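Aeromonas extracellular serine protease (Aeromonas sobria, PDB 3WQB) cleaves peptide bonds after paired basic residues, one of which is lysine, as a secreted, calcium-binding serine protease and probable virulence factor. Local coordinates at residues L59-R64 with K421-A426; T117-I122 with V173-Y178; G209-K214 with L348-Y353; S343-L348 with I417-A422. The protein carries 1 engineered substitution. All coordinates share one frame; numbering follows the deposited sequence.

Contact 1 (L59-R64 with K421-A426); sequences LWWAHR and KALELA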
loop_
_atom_site.group_PDB
_atom_site.type_symbol
_atom_site.label_atom_id
_atom_site.label_comp_id
_atom_site.label_asym_id
_atom_site.label_seq_id
_atom_site.Cartn_x
_atom_site.Cartn_y
_atom_site.Cartn_z
ATOM N N LEU A 59 13.602 15.107 -10.692
ATOM C CA LEU A 59 12.686 15.329 -11.809
ATOM C C LEU A 59 12.946 16.658 -12.510
ATOM O O LEU A 59 12.200 17.037 -13.418
ATOM C CB LEU A 59 11.225 15.259 -11.344
ATOM C CG LEU A 59 10.793 16.125 -10.156
ATOM C CD1 LEU A 59 10.900 17.615 -10.434
ATOM C CD2 LEU A 59 9.370 15.756 -9.766
ATOM N N TRP A 60 14.015 17.351 -12.120
ATOM C CA TRP A 60 14.271 18.691 -12.660
ATOM C C TRP A 60 14.406 18.730 -14.193
ATOM O O TRP A 60 13.995 19.697 -14.825
ATOM C CB TRP A 60 15.480 19.321 -11.973
ATOM C CG TRP A 60 16.776 18.603 -12.194
ATOM C CD1 TRP A 60 17.354 17.676 -11.374
ATOM C CD2 TRP A 60 17.666 18.769 -13.307
ATOM N NE1 TRP A 60 18.548 17.250 -11.909
ATOM C CE2 TRP A 60 18.761 17.903 -13.096
ATOM C CE3 TRP A 60 17.637 19.558 -14.468
ATOM C CZ2 TRP A 60 19.827 17.813 -13.995
ATOM C CZ3 TRP A 60 18.697 19.461 -15.369
ATOM C CH2 TRP A 60 19.771 18.592 -15.128
ATOM N N TRP A 61 14.977 17.684 -14.785
ATOM C CA TRP A 61 15.179 17.646 -16.225
ATOM C C TRP A 61 13.864 17.404 -16.943
ATOM O O TRP A 61 13.635 17.968 -18.007
ATOM C CB TRP A 61 16.250 16.618 -16.588
ATOM C CG TRP A 61 16.606 16.532 -18.046
ATOM C CD1 TRP A 61 17.633 17.174 -18.688
ATOM C CD2 TRP A 61 15.963 15.717 -19.035
ATOM N NE1 TRP A 61 17.656 16.813 -20.018
ATOM C CE2 TRP A 61 16.648 15.917 -20.255
ATOM C CE3 TRP A 61 14.867 14.840 -19.008
ATOM C CZ2 TRP A 61 16.266 15.279 -21.443
ATOM C CZ3 TRP A 61 14.493 14.198 -20.186
ATOM C CH2 TRP A 61 15.196 14.418 -21.385
ATOM N N ALA A 62 12.981 16.590 -16.361
ATOM C CA ALA A 62 11.618 16.502 -16.880
ATOM C C ALA A 62 10.963 17.889 -16.915
ATOM O O ALA A 62 10.439 18.314 -17.945
ATOM C CB ALA A 62 10.787 15.529 -16.069
ATOM N N HIS A 63 11.031 18.606 -15.802
ATOM C CA HIS A 63 10.428 19.924 -15.738
ATOM C C HIS A 63 11.065 20.913 -16.713
ATOM O O HIS A 63 10.349 21.675 -17.352
ATOM C CB HIS A 63 10.439 20.453 -14.304
ATOM C CG HIS A 63 9.351 19.876 -13.452
ATOM N ND1 HIS A 63 8.785 20.569 -12.403
ATOM C CD2 HIS A 63 8.708 18.684 -13.507
ATOM C CE1 HIS A 63 7.851 19.824 -11.841
ATOM N NE2 HIS A 63 7.786 18.675 -12.488
ATOM N N ARG A 64 12.393 20.882 -16.850
ATOM C CA ARG A 64 13.081 21.797 -17.755
ATOM C C ARG A 64 12.878 21.440 -19.224
ATOM O O ARG A 64 13.153 22.263 -20.083
ATOM C CB ARG A 64 14.581 21.872 -17.442
ATOM C CG ARG A 64 14.914 22.558 -16.127
ATOM C CD ARG A 64 16.394 22.870 -16.011
ATOM N NE ARG A 64 16.762 24.001 -16.861
ATOM C CZ ARG A 64 18.004 24.428 -17.074
ATOM N NH1 ARG A 64 19.038 23.830 -16.498
ATOM N NH2 ARG A 64 18.209 25.468 -17.875
ATOM N N LYS A 421 16.579 9.901 -14.755
ATOM C CA LYS A 421 17.251 8.699 -15.248
ATOM C C LYS A 421 16.253 7.733 -15.885
ATOM O O LYS A 421 16.554 7.111 -16.903
ATOM C CB LYS A 421 18.058 8.018 -14.144
ATOM C CG LYS A 421 18.971 6.903 -14.636
ATOM C CD LYS A 421 19.859 6.384 -13.521
ATOM C CE LYS A 421 20.659 5.187 -14.009
ATOM N NZ LYS A 421 21.591 4.699 -12.966
ATOM N N ALA A 422 15.051 7.638 -15.316
ATOM C CA ALA A 422 14.004 6.831 -15.931
ATOM C C ALA A 422 13.709 7.325 -17.342
ATOM O O ALA A 422 13.540 6.528 -18.262
ATOM C CB ALA A 422 12.738 6.825 -15.066
ATOM N N LEU A 423 13.660 8.646 -17.511
ATOM C CA LEU A 423 13.443 9.235 -18.837
ATOM C C LEU A 423 14.602 8.995 -19.797
ATOM O O LEU A 423 14.380 8.791 -20.984
ATOM C CB LEU A 423 13.148 10.729 -18.731
ATOM C CG LEU A 423 11.777 11.081 -18.160
ATOM C CD1 LEU A 423 11.750 12.548 -17.762
ATOM C CD2 LEU A 423 10.684 10.770 -19.161
ATOM N N GLU A 424 15.828 9.028 -19.290
ATOM C CA GLU A 424 16.996 8.680 -20.098
ATOM C C GLU A 424 16.895 7.245 -20.609
ATOM O O GLU A 424 17.141 6.970 -21.780
ATOM C CB GLU A 424 18.275 8.859 -19.282
ATOM C CG GLU A 424 19.555 8.644 -20.060
ATOM C CD GLU A 424 20.771 8.933 -19.219
ATOM O OE1 GLU A 424 21.167 8.055 -18.428
ATOM O OE2 GLU A 424 21.320 10.048 -19.333
ATOM N N LEU A 425 16.506 6.328 -19.735
ATOM C CA LEU A 425 16.391 4.933 -20.129
ATOM C C LEU A 425 15.211 4.730 -21.075
ATOM O O LEU A 425 15.276 3.911 -21.992
ATOM C CB LEU A 425 16.260 4.024 -18.902
ATOM C CG LEU A 425 17.443 3.884 -17.938
ATOM C CD1 LEU A 425 17.135 2.847 -16.872
ATOM C CD2 LEU A 425 18.719 3.515 -18.681
ATOM N N ALA A 426 14.142 5.496 -20.865
ATOM C CA ALA A 426 12.920 5.343 -21.659
ATOM C C ALA A 426 13.130 5.615 -23.141
ATOM O O ALA A 426 12.486 4.990 -23.981
ATOM C CB ALA A 426 11.807 6.228 -21.108
#
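W61 and A62, the two residues that meet L423 across this contact, turn their backbone N-H groups to a single oxygen, N420 OD1, one turn back on the helix that carries L423. The bond from W61 N is sound and that from A62 N weak, so the start of helix 60-64 is tied to helix 419-426 by a side chain just outside the apolar patch. Within the patch, L423 is the sole residue of its segment to reach across. Its CD1 lies 3.6 Å from A62 CB and 4.0 Å from W61 CZ3, while L423 CB also stands 4.0 Å from CZ3 of the same indole. W61 carries CG anti to its backbone N (chi1 -177°), which brings the six-membered ring to the leucine, obliquely. The second methyl of L423 packs on L349 and A352 of helix 335-352. On other sides of the short helix, R64 forms a salt bridge with E22 and H63 NE2 bonds to I135 O. The two helices are thus joined by chemistry of two kinds: van der Waals contact of leucine, alanine and indole fills the interface, and the asparagine amide oxygen supplies the directional bond beside it.

Contact 2 (T117-I122 with V173-Y178); sequences TSVSGI and VFNQSY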
loop_
_atom_site.group_PDB
_atom_site.type_symbol
_atom_site.label_atom_id
_atom_site.label_comp_id
_atom_site.label_asym_id
_atom_site.label_seq_id
_atom_site.Cartn_x
_atom_site.Cartn_y
_atom_site.Cartn_z
ATOM N N THR A 117 -6.916 16.070 -0.541
ATOM C CA THR A 117 -6.559 17.338 -1.154
ATOM C C THR A 117 -5.044 17.542 -1.105
ATOM O O THR A 117 -4.431 17.994 -2.078
ATOM C CB THR A 117 -7.342 18.479 -0.485
ATOM O OG1 THR A 117 -8.741 18.238 -0.677
ATOM C CG2 THR A 117 -6.978 19.842 -1.064
ATOM N N SER A 118 -4.438 17.169 0.018
ATOM C CA SER A 118 -2.979 17.225 0.149
ATOM C C SER A 118 -2.279 16.270 -0.829
ATOM O O SER A 118 -1.309 16.640 -1.483
ATOM C CB SER A 118 -2.564 16.937 1.593
ATOM O OG SER A 118 -3.057 17.923 2.490
ATOM N N VAL A 119 -2.781 15.041 -0.909
ATOM C CA VAL A 119 -2.321 14.057 -1.899
ATOM C C VAL A 119 -2.387 14.629 -3.318
ATOM O O VAL A 119 -1.411 14.559 -4.079
ATOM C CB VAL A 119 -3.169 12.755 -1.789
ATOM C CG1 VAL A 119 -2.987 11.838 -2.995
ATOM C CG2 VAL A 119 -2.824 12.006 -0.515
ATOM N N SER A 120 -3.543 15.202 -3.661
ATOM C CA SER A 120 -3.775 15.717 -4.996
ATOM C C SER A 120 -2.783 16.795 -5.408
ATOM O O SER A 120 -2.312 16.798 -6.545
ATOM C CB SER A 120 -5.215 16.216 -5.145
ATOM O OG SER A 120 -6.111 15.130 -4.978
ATOM N N GLY A 121 -2.440 17.683 -4.478
ATOM C CA GLY A 121 -1.492 18.753 -4.758
ATOM C C GLY A 121 -0.082 18.258 -5.029
ATOM O O GLY A 121 0.626 18.823 -5.861
ATOM N N ILE A 122 0.340 17.218 -4.312
ATOM C CA ILE A 122 1.639 16.613 -4.568
ATOM C C ILE A 122 1.700 16.157 -6.033
ATOM O O ILE A 122 2.707 16.364 -6.719
ATOM C CB ILE A 122 1.917 15.465 -3.587
ATOM C CG1 ILE A 122 2.121 16.028 -2.176
ATOM C CG2 ILE A 122 3.118 14.622 -4.043
ATOM C CD1 ILE A 122 2.031 14.975 -1.090
ATOM N N VAL A 173 -3.643 6.342 -13.908
ATOM C CA VAL A 173 -3.011 6.165 -12.600
ATOM C C VAL A 173 -4.117 6.150 -11.555
ATOM O O VAL A 173 -4.995 7.015 -11.558
ATOM C CB VAL A 173 -1.985 7.288 -12.284
ATOM C CG1 VAL A 173 -1.304 7.014 -10.963
ATOM C CG2 VAL A 173 -0.936 7.401 -13.391
ATOM N N PHE A 174 -4.078 5.162 -10.667
ATOM C CA PHE A 174 -4.983 5.122 -9.508
ATOM C C PHE A 174 -4.167 5.262 -8.250
ATOM O O PHE A 174 -3.398 4.366 -7.897
ATOM C CB PHE A 174 -5.799 3.828 -9.483
ATOM C CG PHE A 174 -6.798 3.740 -10.597
ATOM C CD1 PHE A 174 -6.456 3.178 -11.820
ATOM C CD2 PHE A 174 -8.087 4.244 -10.426
ATOM C CE1 PHE A 174 -7.392 3.120 -12.865
ATOM C CE2 PHE A 174 -9.019 4.195 -11.455
ATOM C CZ PHE A 174 -8.673 3.629 -12.680
ATOM N N ASN A 175 -4.311 6.414 -7.605
ATOM C CA ASN A 175 -3.575 6.709 -6.388
ATOM C C ASN A 175 -4.312 6.225 -5.149
ATOM O O ASN A 175 -5.431 6.659 -4.893
ATOM C CB ASN A 175 -3.323 8.215 -6.292
ATOM C CG ASN A 175 -2.415 8.570 -5.143
ATOM O OD1 ASN A 175 -1.216 8.769 -5.341
ATOM N ND2 ASN A 175 -2.971 8.635 -3.933
ATOM N N GLN A 176 -3.689 5.309 -4.408
ATOM C CA GLN A 176 -4.294 4.725 -3.207
ATOM C C GLN A 176 -3.417 4.972 -1.979
ATOM O O GLN A 176 -2.609 4.114 -1.576
ATOM C CB GLN A 176 -4.512 3.233 -3.379
ATOM C CG GLN A 176 -5.321 2.873 -4.594
ATOM C CD GLN A 176 -5.195 1.407 -4.863
ATOM O OE1 GLN A 176 -6.023 0.600 -4.412
ATOM N NE2 GLN A 176 -4.095 1.032 -5.518
ATOM N N SER A 177 -3.572 6.163 -1.403
ATOM C CA SER A 177 -2.807 6.574 -0.227
ATOM C C SER A 177 -3.437 6.026 1.053
ATOM O O SER A 177 -3.662 6.771 2.023
ATOM C CB SER A 177 -2.726 8.097 -0.172
ATOM O OG SER A 177 -1.827 8.589 -1.152
ATOM N N TYR A 178 -3.729 4.727 1.049
ATOM C CA TYR A 178 -4.435 4.083 2.151
ATOM C C TYR A 178 -4.015 2.629 2.311
ATOM O O TYR A 178 -3.329 2.077 1.454
ATOM C CB TYR A 178 -5.965 4.203 1.977
ATOM C CG TYR A 178 -6.507 3.616 0.692
ATOM C CD1 TYR A 178 -6.646 2.227 0.529
ATOM C CD2 TYR A 178 -6.924 4.447 -0.347
ATOM C CE1 TYR A 178 -7.155 1.683 -0.650
ATOM C CE2 TYR A 178 -7.438 3.917 -1.526
ATOM C CZ TYR A 178 -7.551 2.537 -1.669
ATOM O OH TYR A 178 -8.054 2.006 -2.831
#
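The side-chain amide of N175 has V119 CG1 over one face, above its nitrogen and 3.3 Å from N175 ND2. In the plane, only 13° out of it, N175 ND2 donates to S177 OG (3.0 Å, N-H...acceptor angle 153°). This is the heart of a subtilisin-like fold: helix 115-124, which starts with the predicted charge-relay residue H115, rests on the central parallel strand 173-179. V119 is the residue of 117-122 that touches the strand. A chi1 of 166° places its CG1 trans to the backbone N, and one methyl is sent to the amide while the other, CG2, goes to S177, where it lies 3.6 Å from OG.

The polar atoms beside these methyls have further partners. N175 OD1 accepts from S343 OG of helix 335-352, and S177 OG is also bonded to A336 O, at the charge-relay position that carries an engineered alanine here. S177 side-chain atoms come within about 3 Å of the side chain of D78, another predicted charge-relay residue. S177 is the centre of an inverse gamma turn, and the following Y178 pairs antiparallel with a strand of another chain, so the sheet runs on across the interface. On one face of the Y178 ring, displaced toward its rim, Q176 CB sits 3.4 Å above the plane.

Contact 3 (G209-K214 with L348-Y353); sequences GAAYIK and LLMSAY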
loop_
_atom_site.group_PDB
_atom_site.type_symbol
_atom_site.label_atom_id
_atom_site.label_comp_id
_atom_site.label_asym_id
_atom_site.label_seq_id
_atom_site.Cartn_x
_atom_site.Cartn_y
_atom_site.Cartn_z
ATOM N N GLY A 209 -2.642 1.263 -20.462
ATOM C CA GLY A 209 -2.826 0.589 -19.179
ATOM C C GLY A 209 -2.706 1.511 -17.982
ATOM O O GLY A 209 -1.992 2.513 -18.014
ATOM N N ALA A 210 -3.421 1.153 -16.924
ATOM C CA ALA A 210 -3.422 1.948 -15.695
ATOM C C ALA A 210 -2.493 1.383 -14.634
ATOM O O ALA A 210 -2.463 0.178 -14.392
ATOM C CB ALA A 210 -4.829 2.057 -15.157
ATOM N N ALA A 211 -1.738 2.281 -14.023
ATOM C CA ALA A 211 -0.859 1.950 -12.911
ATOM C C ALA A 211 -1.530 2.217 -11.570
ATOM O O ALA A 211 -1.878 3.364 -11.262
ATOM C CB ALA A 211 0.414 2.762 -13.015
ATOM N N TYR A 212 -1.755 1.150 -10.808
ATOM C CA TYR A 212 -2.218 1.262 -9.420
ATOM C C TYR A 212 -1.021 1.488 -8.513
ATOM O O TYR A 212 -0.061 0.722 -8.573
ATOM C CB TYR A 212 -2.990 -0.006 -9.009
ATOM C CG TYR A 212 -4.296 -0.126 -9.746
ATOM C CD1 TYR A 212 -4.350 -0.693 -11.026
ATOM C CD2 TYR A 212 -5.478 0.347 -9.180
ATOM C CE1 TYR A 212 -5.552 -0.774 -11.724
ATOM C CE2 TYR A 212 -6.683 0.278 -9.867
ATOM C CZ TYR A 212 -6.713 -0.289 -11.142
ATOM O OH TYR A 212 -7.899 -0.381 -11.825
ATOM N N ILE A 213 -1.078 2.554 -7.712
ATOM C CA ILE A 213 -0.012 2.925 -6.777
ATOM C C ILE A 213 -0.578 2.841 -5.370
ATOM O O ILE A 213 -1.721 3.262 -5.135
ATOM C CB ILE A 213 0.504 4.362 -7.059
ATOM C CG1 ILE A 213 0.613 4.634 -8.578
ATOM C CG2 ILE A 213 1.798 4.629 -6.303
ATOM C CD1 ILE A 213 1.631 3.780 -9.330
ATOM N N LYS A 214 0.205 2.299 -4.438
ATOM C CA LYS A 214 -0.332 1.869 -3.163
ATOM C C LYS A 214 0.614 2.161 -1.997
ATOM O O LYS A 214 1.792 1.800 -2.039
ATOM C CB LYS A 214 -0.623 0.366 -3.244
ATOM C CG LYS A 214 -1.230 -0.265 -1.995
ATOM C CD LYS A 214 -2.605 0.321 -1.666
ATOM C CE LYS A 214 -3.353 -0.554 -0.685
ATOM N NZ LYS A 214 -2.689 -0.578 0.659
ATOM N N LEU A 348 4.533 11.644 -15.218
ATOM C CA LEU A 348 5.596 12.258 -16.015
ATOM C C LEU A 348 6.067 11.291 -17.105
ATOM O O LEU A 348 6.134 11.641 -18.290
ATOM C CB LEU A 348 6.776 12.695 -15.136
ATOM C CG LEU A 348 6.486 13.854 -14.176
ATOM C CD1 LEU A 348 7.723 14.220 -13.373
ATOM C CD2 LEU A 348 5.975 15.069 -14.934
ATOM N N LEU A 349 6.364 10.062 -16.707
ATOM C CA LEU A 349 6.857 9.080 -17.656
ATOM C C LEU A 349 5.830 8.788 -18.733
ATOM O O LEU A 349 6.162 8.728 -19.916
ATOM C CB LEU A 349 7.252 7.791 -16.941
ATOM C CG LEU A 349 8.380 7.899 -15.923
ATOM C CD1 LEU A 349 8.670 6.534 -15.377
ATOM C CD2 LEU A 349 9.627 8.529 -16.496
ATOM N N MET A 350 4.582 8.600 -18.319
ATOM C CA MET A 350 3.510 8.342 -19.267
ATOM C C MET A 350 3.335 9.490 -20.248
ATOM O O MET A 350 3.062 9.263 -21.424
ATOM C CB MET A 350 2.196 8.072 -18.540
ATOM C CG MET A 350 2.158 6.750 -17.805
ATOM S SD MET A 350 0.630 6.630 -16.867
ATOM C CE MET A 350 0.688 4.898 -16.405
ATOM N N SER A 351 3.485 10.723 -19.783
ATOM C CA SER A 351 3.307 11.866 -20.681
ATOM C C SER A 351 4.426 11.956 -21.714
ATOM O O SER A 351 4.183 12.383 -22.844
ATOM C CB SER A 351 3.150 13.179 -19.915
ATOM O OG SER A 351 4.360 13.626 -19.320
ATOM N N ALA A 352 5.633 11.545 -21.325
ATOM C CA ALA A 352 6.809 11.560 -22.203
ATOM C C ALA A 352 6.790 10.409 -23.203
ATOM O O ALA A 352 7.259 10.556 -24.339
ATOM C CB ALA A 352 8.077 11.509 -21.383
ATOM N N TYR A 353 6.246 9.270 -22.775
ATOM C CA TYR A 353 6.262 8.039 -23.558
ATOM C C TYR A 353 4.914 7.345 -23.429
ATOM O O TYR A 353 4.786 6.339 -22.727
ATOM C CB TYR A 353 7.424 7.133 -23.115
ATOM C CG TYR A 353 8.759 7.737 -23.477
ATOM C CD1 TYR A 353 9.268 7.617 -24.769
ATOM C CD2 TYR A 353 9.477 8.495 -22.546
ATOM C CE1 TYR A 353 10.466 8.207 -25.121
ATOM C CE2 TYR A 353 10.688 9.091 -22.883
ATOM C CZ TYR A 353 11.175 8.936 -24.168
ATOM O OH TYR A 353 12.359 9.531 -24.513
#
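M350 reaches out from helix 335-352 toward A211, whose CB bond in turn faces the helix; the two point against each other, and the methionine methyl comes to the flank of A211 CB. The thioether is extended along nearly its whole length: CG lies anti to the carbonyl carbon (chi1 -70°), and the torsions beyond it are both close to trans. This stretch carries the terminal methyl over to the strand, although the nearest CA atoms, of G209 and M350, are 10.0 Å apart. M350 CE comes to 4.0 Å from A211 CB and 3.9 Å from G209 O. That carbonyl oxygen has its polar partner elsewhere, in R172 NE, so the methyl lies against an acceptor already in use.

The contact places the C-terminal part of the long helix against the start of strand 211-215 in the parallel sheet of the subtilisin-like domain. V72 and L361 pack on M350, and M346 and V358 on A211. The adjacent Y212 stacks with F174 and F200 instead, the latter on helix 191-205.

Near the helix end, L348 O takes two donors, S351 OG at 2.9 Å and A352 N at 3.1 Å. S351 OG sits at 121° to the C=O bond, tilted from the carbonyl plane, and is also bonded to G69 N. G209 O, L348 O and S351 OG thus find their polar partners away from the seam, and what crosses between helix and strand is the van der Waals contact of a buried methyl.

Contact 4 (S343-L348 with I417-A422); sequences SGAMAL and IDVNKA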
loop_
_atom_site.group_PDB
_atom_site.type_symbol
_atom_site.label_atom_id
_atom_site.label_comp_id
_atom_site.label_asym_id
_atom_site.label_seq_id
_atom_site.Cartn_x
_atom_site.Cartn_y
_atom_site.Cartn_z
ATOM N N SER A 343 2.803 8.419 -8.090
ATOM C CA SER A 343 1.753 8.702 -9.082
ATOM C C SER A 343 2.187 9.823 -10.017
ATOM O O SER A 343 2.021 9.728 -11.229
ATOM C CB SER A 343 0.435 9.065 -8.387
ATOM O OG SER A 343 -0.081 7.936 -7.700
ATOM N N GLY A 344 2.737 10.890 -9.447
ATOM C CA GLY A 344 3.258 12.003 -10.227
ATOM C C GLY A 344 4.410 11.586 -11.126
ATOM O O GLY A 344 4.431 11.934 -12.309
ATOM N N ALA A 345 5.348 10.805 -10.589
ATOM C CA ALA A 345 6.483 10.304 -11.373
ATOM C C ALA A 345 5.991 9.463 -12.555
ATOM O O ALA A 345 6.461 9.612 -13.688
ATOM C CB ALA A 345 7.423 9.489 -10.494
ATOM N N MET A 346 5.043 8.574 -12.270
ATOM C CA MET A 346 4.410 7.759 -13.287
ATOM C C MET A 346 3.756 8.629 -14.363
ATOM O O MET A 346 3.907 8.368 -15.559
ATOM C CB MET A 346 3.375 6.847 -12.636
ATOM C CG MET A 346 2.843 5.755 -13.538
ATOM S SD MET A 346 4.088 4.518 -13.979
ATOM C CE MET A 346 4.296 3.556 -12.485
ATOM N N ALA A 347 3.032 9.671 -13.941
ATOM C CA ALA A 347 2.371 10.558 -14.893
ATOM C C ALA A 347 3.394 11.270 -15.781
ATOM O O ALA A 347 3.166 11.456 -16.981
ATOM C CB ALA A 347 1.495 11.561 -14.179
ATOM N N LEU A 348 4.533 11.644 -15.218
ATOM C CA LEU A 348 5.596 12.258 -16.015
ATOM C C LEU A 348 6.067 11.291 -17.105
ATOM O O LEU A 348 6.134 11.641 -18.290
ATOM C CB LEU A 348 6.776 12.695 -15.136
ATOM C CG LEU A 348 6.486 13.854 -14.176
ATOM C CD1 LEU A 348 7.723 14.220 -13.373
ATOM C CD2 LEU A 348 5.975 15.069 -14.934
ATOM N N ILE A 417 13.010 6.800 -6.406
ATOM C CA ILE A 417 12.671 7.248 -7.758
ATOM C C ILE A 417 13.660 8.291 -8.283
ATOM O O ILE A 417 14.006 9.249 -7.580
ATOM C CB ILE A 417 11.254 7.817 -7.786
ATOM C CG1 ILE A 417 10.245 6.689 -7.544
ATOM C CG2 ILE A 417 10.978 8.531 -9.109
ATOM C CD1 ILE A 417 8.800 7.156 -7.440
ATOM N N ASP A 418 14.103 8.095 -9.523
ATOM C CA ASP A 418 14.952 9.052 -10.228
ATOM C C ASP A 418 14.279 9.285 -11.572
ATOM O O ASP A 418 14.480 8.531 -12.520
ATOM C CB ASP A 418 16.357 8.469 -10.408
ATOM C CG ASP A 418 17.332 9.427 -11.082
ATOM O OD1 ASP A 418 16.892 10.370 -11.782
ATOM O OD2 ASP A 418 18.557 9.195 -10.938
ATOM N N VAL A 419 13.451 10.321 -11.650
ATOM C CA VAL A 419 12.651 10.551 -12.856
ATOM C C VAL A 419 13.531 10.852 -14.071
ATOM O O VAL A 419 13.271 10.353 -15.179
ATOM C CB VAL A 419 11.629 11.696 -12.644
ATOM C CG1 VAL A 419 11.042 12.165 -13.981
ATOM C CG2 VAL A 419 10.523 11.254 -11.692
ATOM N N ASN A 420 14.556 11.679 -13.881
ATOM C CA ASN A 420 15.430 12.034 -14.994
ATOM C C ASN A 420 16.084 10.801 -15.605
ATOM O O ASN A 420 16.131 10.672 -16.835
ATOM C CB ASN A 420 16.540 12.971 -14.531
ATOM C CG ASN A 420 16.044 14.328 -14.092
ATOM O OD1 ASN A 420 14.901 14.723 -14.340
ATOM N ND2 ASN A 420 16.925 15.062 -13.433
ATOM N N LYS A 421 16.579 9.901 -14.755
ATOM C CA LYS A 421 17.251 8.699 -15.248
ATOM C C LYS A 421 16.253 7.733 -15.885
ATOM O O LYS A 421 16.554 7.111 -16.903
ATOM C CB LYS A 421 18.058 8.018 -14.144
ATOM C CG LYS A 421 18.971 6.903 -14.636
ATOM C CD LYS A 421 19.859 6.384 -13.521
ATOM C CE LYS A 421 20.659 5.187 -14.009
ATOM N NZ LYS A 421 21.591 4.699 -12.966
ATOM N N ALA A 422 15.051 7.638 -15.316
ATOM C CA ALA A 422 14.004 6.831 -15.931
ATOM C C ALA A 422 13.709 7.325 -17.342
ATOM O O ALA A 422 13.540 6.528 -18.262
ATOM C CB ALA A 422 12.738 6.825 -15.066
#
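In V419 a chi1 of 166° turns CG1 away from the backbone N and splits the two methyls between separate partners on helix 335-352: CG2 goes to A345 and CG1 to L348. In I417, chi1 of -68° puts CG1 beside the backbone N and leaves CG2 anti to it, and this methyl is brought to A345 from just ahead of the helix that V419 begins. A345 CB faces the pair of methyls side by side, 3.8 Å from V419 CG2 and 3.9 Å from I417 CG2, with I417 CD1 at 4.1 Å from the same A345 CB. L348 adds a third touch, its CD1 lying 4.0 Å from V419 CG1, and the two side chains cross at about a right angle.

Because the long helix offers no more than a methyl at this point, the backbones come near each other: the CA atoms of A345 and V419 are 6.3 Å apart. All four side chains are buried. V419 also packs on A62 of helix 60-64, so it fills the junction of three helices, while M346, on the other side of helix 335-352, lies against A211 and I213 of the sheet.

D418, between the two apolar contributors, is the N-cap of helix 419-426. Its OD1 accepts from K421 N (3.0 Å, nearly straight at 163°), met from above the carboxylate plane, and the same oxygen is bonded by N58 ND2. D418 thus caps a helix that packs on the one which in subtilases follows the nucleophile position, here the engineered A336.

From the N terminus, contact 1 opens first and closes the widest loop, bringing 59-64 to 421-426, with contacts 2 and 3 nested inside it. Contact 2 closes at 173-178 before contact 3 opens at 209-214; their strands are neighbours in the parallel sheet, joined by a bond from F174 N to A211 O. Contact 4 starts within the loop of contact 3 and ends beyond it, so these two cross, sharing L348 on helix 335-352. Contact 4 then meets contact 1 on helix 419-426. Helix 335-352 consequently links the sheet to the late helix, and side chains of contacts 2 and 4 meet where strand 173-179 faces it.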